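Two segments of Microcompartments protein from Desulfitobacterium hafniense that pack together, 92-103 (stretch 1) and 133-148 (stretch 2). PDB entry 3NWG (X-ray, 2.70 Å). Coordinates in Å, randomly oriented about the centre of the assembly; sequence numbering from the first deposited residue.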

# COMPACT_ATOMS: atom_id res chain seq x y z
N THR A 92 14.32 -9.00 -14.51
CA THR A 92 15.57 -9.26 -15.22
C THR A 92 16.60 -9.85 -14.25
O THR A 92 16.78 -9.33 -13.14
CB THR A 92 16.14 -7.97 -15.90
OG1 THR A 92 16.07 -6.87 -14.99
CG2 THR A 92 15.34 -7.61 -17.16
N LEU A 93 17.22 -10.95 -14.66
CA LEU A 93 18.29 -11.58 -13.90
C LEU A 93 19.45 -10.59 -13.84
O LEU A 93 20.10 -10.31 -14.86
CB LEU A 93 18.72 -12.90 -14.57
CG LEU A 93 19.60 -13.97 -13.87
CD1 LEU A 93 19.51 -15.29 -14.62
CD2 LEU A 93 21.07 -13.56 -13.74
N ILE A 94 19.70 -10.03 -12.67
CA ILE A 94 20.73 -9.02 -12.57
C ILE A 94 22.12 -9.65 -12.41
O ILE A 94 22.33 -10.50 -11.55
CB ILE A 94 20.40 -7.90 -11.51
CG1 ILE A 94 21.21 -8.03 -10.24
CG2 ILE A 94 18.90 -7.73 -11.28
CD1 ILE A 94 22.37 -7.07 -10.22
N LYS A 95 23.04 -9.27 -13.27
CA LYS A 95 24.38 -9.84 -13.26
C LYS A 95 25.26 -8.78 -12.63
O LYS A 95 25.18 -8.59 -11.44
CB LYS A 95 24.84 -10.20 -14.66
CG LYS A 95 23.83 -11.01 -15.42
CD LYS A 95 24.45 -11.66 -16.64
CE LYS A 95 23.38 -12.34 -17.48
NZ LYS A 95 23.98 -13.28 -18.47
N ALA A 96 26.07 -8.09 -13.43
CA ALA A 96 26.76 -6.91 -12.95
C ALA A 96 25.76 -5.74 -12.88
O ALA A 96 24.87 -5.64 -13.72
CB ALA A 96 27.93 -6.58 -13.85
N LEU A 97 25.91 -4.86 -11.90
CA LEU A 97 24.95 -3.80 -11.66
C LEU A 97 25.55 -2.40 -11.79
O LEU A 97 26.45 -2.02 -11.05
CB LEU A 97 24.31 -3.97 -10.28
CG LEU A 97 23.23 -2.98 -9.85
CD1 LEU A 97 21.90 -3.26 -10.55
CD2 LEU A 97 23.04 -3.04 -8.36
N GLY A 98 25.03 -1.65 -12.75
CA GLY A 98 25.43 -0.27 -12.96
C GLY A 98 24.35 0.70 -12.52
O GLY A 98 23.16 0.42 -12.66
N ILE A 99 24.77 1.83 -11.96
CA ILE A 99 23.85 2.87 -11.52
C ILE A 99 24.41 4.23 -11.92
O ILE A 99 25.58 4.52 -11.63
CB ILE A 99 23.65 2.87 -9.98
CG1 ILE A 99 23.34 1.46 -9.45
CG2 ILE A 99 22.56 3.86 -9.59
CD1 ILE A 99 23.44 1.30 -7.89
N ILE A 100 23.59 5.04 -12.59
CA ILE A 100 23.94 6.43 -12.88
C ILE A 100 22.96 7.36 -12.18
O ILE A 100 21.75 7.14 -12.23
CB ILE A 100 23.96 6.74 -14.39
CG1 ILE A 100 24.88 5.76 -15.12
CG2 ILE A 100 24.39 8.19 -14.63
CD1 ILE A 100 24.75 5.78 -16.62
N GLU A 101 23.49 8.40 -11.56
CA GLU A 101 22.68 9.30 -10.76
C GLU A 101 23.04 10.74 -11.12
O GLU A 101 24.20 11.13 -11.05
CB GLU A 101 22.91 9.00 -9.28
CG GLU A 101 22.16 9.84 -8.25
CD GLU A 101 22.79 9.71 -6.84
OE1 GLU A 101 23.86 9.09 -6.72
OE2 GLU A 101 22.23 10.23 -5.86
N THR A 102 22.02 11.51 -11.54
CA THR A 102 22.20 12.88 -12.04
C THR A 102 21.28 13.86 -11.29
O THR A 102 20.27 13.45 -10.69
CB THR A 102 21.92 13.04 -13.58
OG1 THR A 102 20.53 12.83 -13.84
CG2 THR A 102 22.73 12.09 -14.42
N PHE A 103 21.65 15.14 -11.38
CA PHE A 103 20.95 16.24 -10.72
C PHE A 103 19.66 16.70 -11.42
O PHE A 103 18.85 17.42 -10.82
CB PHE A 103 21.91 17.44 -10.56
CG PHE A 103 22.91 17.29 -9.43
CD1 PHE A 103 22.48 17.26 -8.10
CD2 PHE A 103 24.27 17.21 -9.70
CE1 PHE A 103 23.39 17.13 -7.05
CE2 PHE A 103 25.22 17.07 -8.64
CZ PHE A 103 24.77 17.04 -7.32
N GLY A 133 15.76 15.92 -3.31
CA GLY A 133 17.02 16.30 -3.96
C GLY A 133 16.83 16.81 -5.39
O GLY A 133 17.49 17.77 -5.81
N GLY A 134 15.89 16.18 -6.11
CA GLY A 134 15.72 16.38 -7.56
C GLY A 134 16.54 15.35 -8.33
O GLY A 134 16.49 15.28 -9.57
N LYS A 135 17.29 14.55 -7.56
CA LYS A 135 18.19 13.51 -8.08
C LYS A 135 17.41 12.37 -8.71
O LYS A 135 16.43 11.87 -8.14
CB LYS A 135 19.08 12.94 -6.96
CG LYS A 135 20.20 13.86 -6.46
CD LYS A 135 20.98 13.19 -5.33
CE LYS A 135 22.08 14.09 -4.80
NZ LYS A 135 22.63 13.63 -3.49
N SER A 136 17.84 11.96 -9.89
CA SER A 136 17.23 10.86 -10.57
C SER A 136 18.32 9.81 -10.78
O SER A 136 19.51 10.14 -10.71
CB SER A 136 16.65 11.33 -11.91
OG SER A 136 15.74 12.40 -11.73
N PHE A 137 17.92 8.56 -11.00
CA PHE A 137 18.89 7.52 -11.30
C PHE A 137 18.39 6.38 -12.18
O PHE A 137 17.20 6.10 -12.24
CB PHE A 137 19.57 7.01 -10.03
CG PHE A 137 18.68 6.19 -9.15
CD1 PHE A 137 18.05 6.78 -8.05
CD2 PHE A 137 18.51 4.82 -9.39
CE1 PHE A 137 17.24 6.02 -7.20
CE2 PHE A 137 17.70 4.04 -8.55
CZ PHE A 137 17.06 4.64 -7.46
N VAL A 138 19.34 5.76 -12.88
CA VAL A 138 19.09 4.58 -13.69
C VAL A 138 19.99 3.43 -13.23
O VAL A 138 21.15 3.64 -12.89
CB VAL A 138 19.25 4.86 -15.22
CG1 VAL A 138 20.65 5.32 -15.57
CG2 VAL A 138 18.87 3.65 -16.07
N THR A 139 19.41 2.22 -13.17
CA THR A 139 20.18 1.01 -12.93
C THR A 139 20.07 0.10 -14.15
O THR A 139 19.04 0.10 -14.85
CB THR A 139 19.69 0.21 -11.70
OG1 THR A 139 18.33 -0.18 -11.90
CG2 THR A 139 19.81 1.03 -10.41
N LEU A 140 21.14 -0.64 -14.42
CA LEU A 140 21.19 -1.58 -15.53
C LEU A 140 22.06 -2.80 -15.21
O LEU A 140 22.89 -2.75 -14.30
CB LEU A 140 21.62 -0.88 -16.82
CG LEU A 140 22.80 0.09 -17.05
CD1 LEU A 140 23.00 1.14 -15.98
CD2 LEU A 140 24.09 -0.65 -17.31
N THR A 141 21.85 -3.90 -15.92
CA THR A 141 22.71 -5.07 -15.80
C THR A 141 23.17 -5.60 -17.14
O THR A 141 22.67 -5.21 -18.18
CB THR A 141 22.04 -6.25 -15.07
OG1 THR A 141 20.71 -6.43 -15.58
CG2 THR A 141 21.97 -5.97 -13.62
N GLY A 142 24.13 -6.52 -17.05
CA GLY A 142 24.75 -7.21 -18.17
C GLY A 142 26.00 -7.87 -17.61
O GLY A 142 26.20 -7.90 -16.39
N ASP A 143 26.86 -8.41 -18.48
CA ASP A 143 28.16 -8.88 -18.01
C ASP A 143 28.98 -7.65 -17.61
O ASP A 143 28.60 -6.52 -17.91
CB ASP A 143 28.85 -9.72 -19.09
CG ASP A 143 29.31 -8.88 -20.27
OD1 ASP A 143 28.72 -9.03 -21.36
OD2 ASP A 143 30.26 -8.06 -20.10
N VAL A 144 30.09 -7.85 -16.93
CA VAL A 144 30.81 -6.72 -16.35
C VAL A 144 31.38 -5.74 -17.38
O VAL A 144 31.27 -4.53 -17.20
CB VAL A 144 31.90 -7.15 -15.38
CG1 VAL A 144 32.38 -5.96 -14.55
CG2 VAL A 144 31.37 -8.25 -14.47
N ALA A 145 31.97 -6.26 -18.46
CA ALA A 145 32.56 -5.37 -19.48
C ALA A 145 31.49 -4.51 -20.18
O ALA A 145 31.70 -3.29 -20.37
CB ALA A 145 33.38 -6.17 -20.49
N SER A 146 30.36 -5.13 -20.53
CA SER A 146 29.25 -4.42 -21.17
C SER A 146 28.73 -3.27 -20.30
O SER A 146 28.54 -2.16 -20.78
CB SER A 146 28.11 -5.39 -21.49
OG SER A 146 28.51 -6.39 -22.42
N VAL A 147 28.52 -3.56 -19.01
CA VAL A 147 28.01 -2.58 -18.05
C VAL A 147 29.01 -1.46 -17.85
O VAL A 147 28.63 -0.30 -17.83
CB VAL A 147 27.68 -3.23 -16.70
CG1 VAL A 147 27.47 -2.16 -15.64
CG2 VAL A 147 26.45 -4.12 -16.82
N GLU A 148 30.28 -1.82 -17.73
CA GLU A 148 31.35 -0.85 -17.51
C GLU A 148 31.42 0.20 -18.61
O GLU A 148 31.68 1.37 -18.34
CB GLU A 148 32.71 -1.55 -17.43
CG GLU A 148 33.04 -2.18 -16.08
CD GLU A 148 33.41 -1.16 -15.02
OE1 GLU A 148 33.25 0.07 -15.28
OE2 GLU A 148 33.85 -1.58 -13.92

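Two antiparallel strands, running at 159° to each other, pair through their backbones, and the first turn of a helix that follows the second strand packs over the start of the first. Bonds run both ways between Gly 98 and Leu 140 (each N to the other's O, 2.9 Å), between Ile 100 and Val 138 (Ile 100 N to Val 138 O 2.8 Å, Val 138 N to Ile 100 O 2.9 Å), and between Thr 102 and Ser 136 (each N to the other's O, 3.0 Å). Between these rungs the chains draw close, and CA-H groups face carbonyls, as at Thr 139 CA to Gly 98 O, 3.0 Å.

Alternation sorts the side chains. Ile 99, Glu 101, Phe 137 and Thr 139 share one face. Ile 99, chi1 m and chi2 t, is extended, with CG1 3.7 Å from Thr 139 CG2 and CG2 4.2 Å from Phe 137 CD2. The p rotamer of Phe 137 carries its ring end away from the first strand. Glu 101, t at chi1 and chi2, reaches out beside the extended Lys 135 (m, then t throughout); OE2 lies 4.2 Å from Lys 135 NZ, too far for a salt bridge, and both atoms are hydrogen-bonded elsewhere in the structure. The Lys 135 chain also passes Phe 103, CE to CE1 at 4.0 Å.

On the other face, Ile 100 (m, t) rests CB 3.8 Å from CG1 of Val 138 (p). Gly 98 leaves room for the helix: a CB there would lie 3.0 Å from Val 147 CG1, a clash, and 3.4 Å from Leu 140 CD1. Small Ala 96 fits beneath the helix, its CB 3.9 Å from Val 144 CG2 and 4.1 Å from Val 147 CG2; both valines are t. Asp 143, chi1 p, caps that helix, its OD2 accepting from Ser 146 N at 3.0 Å.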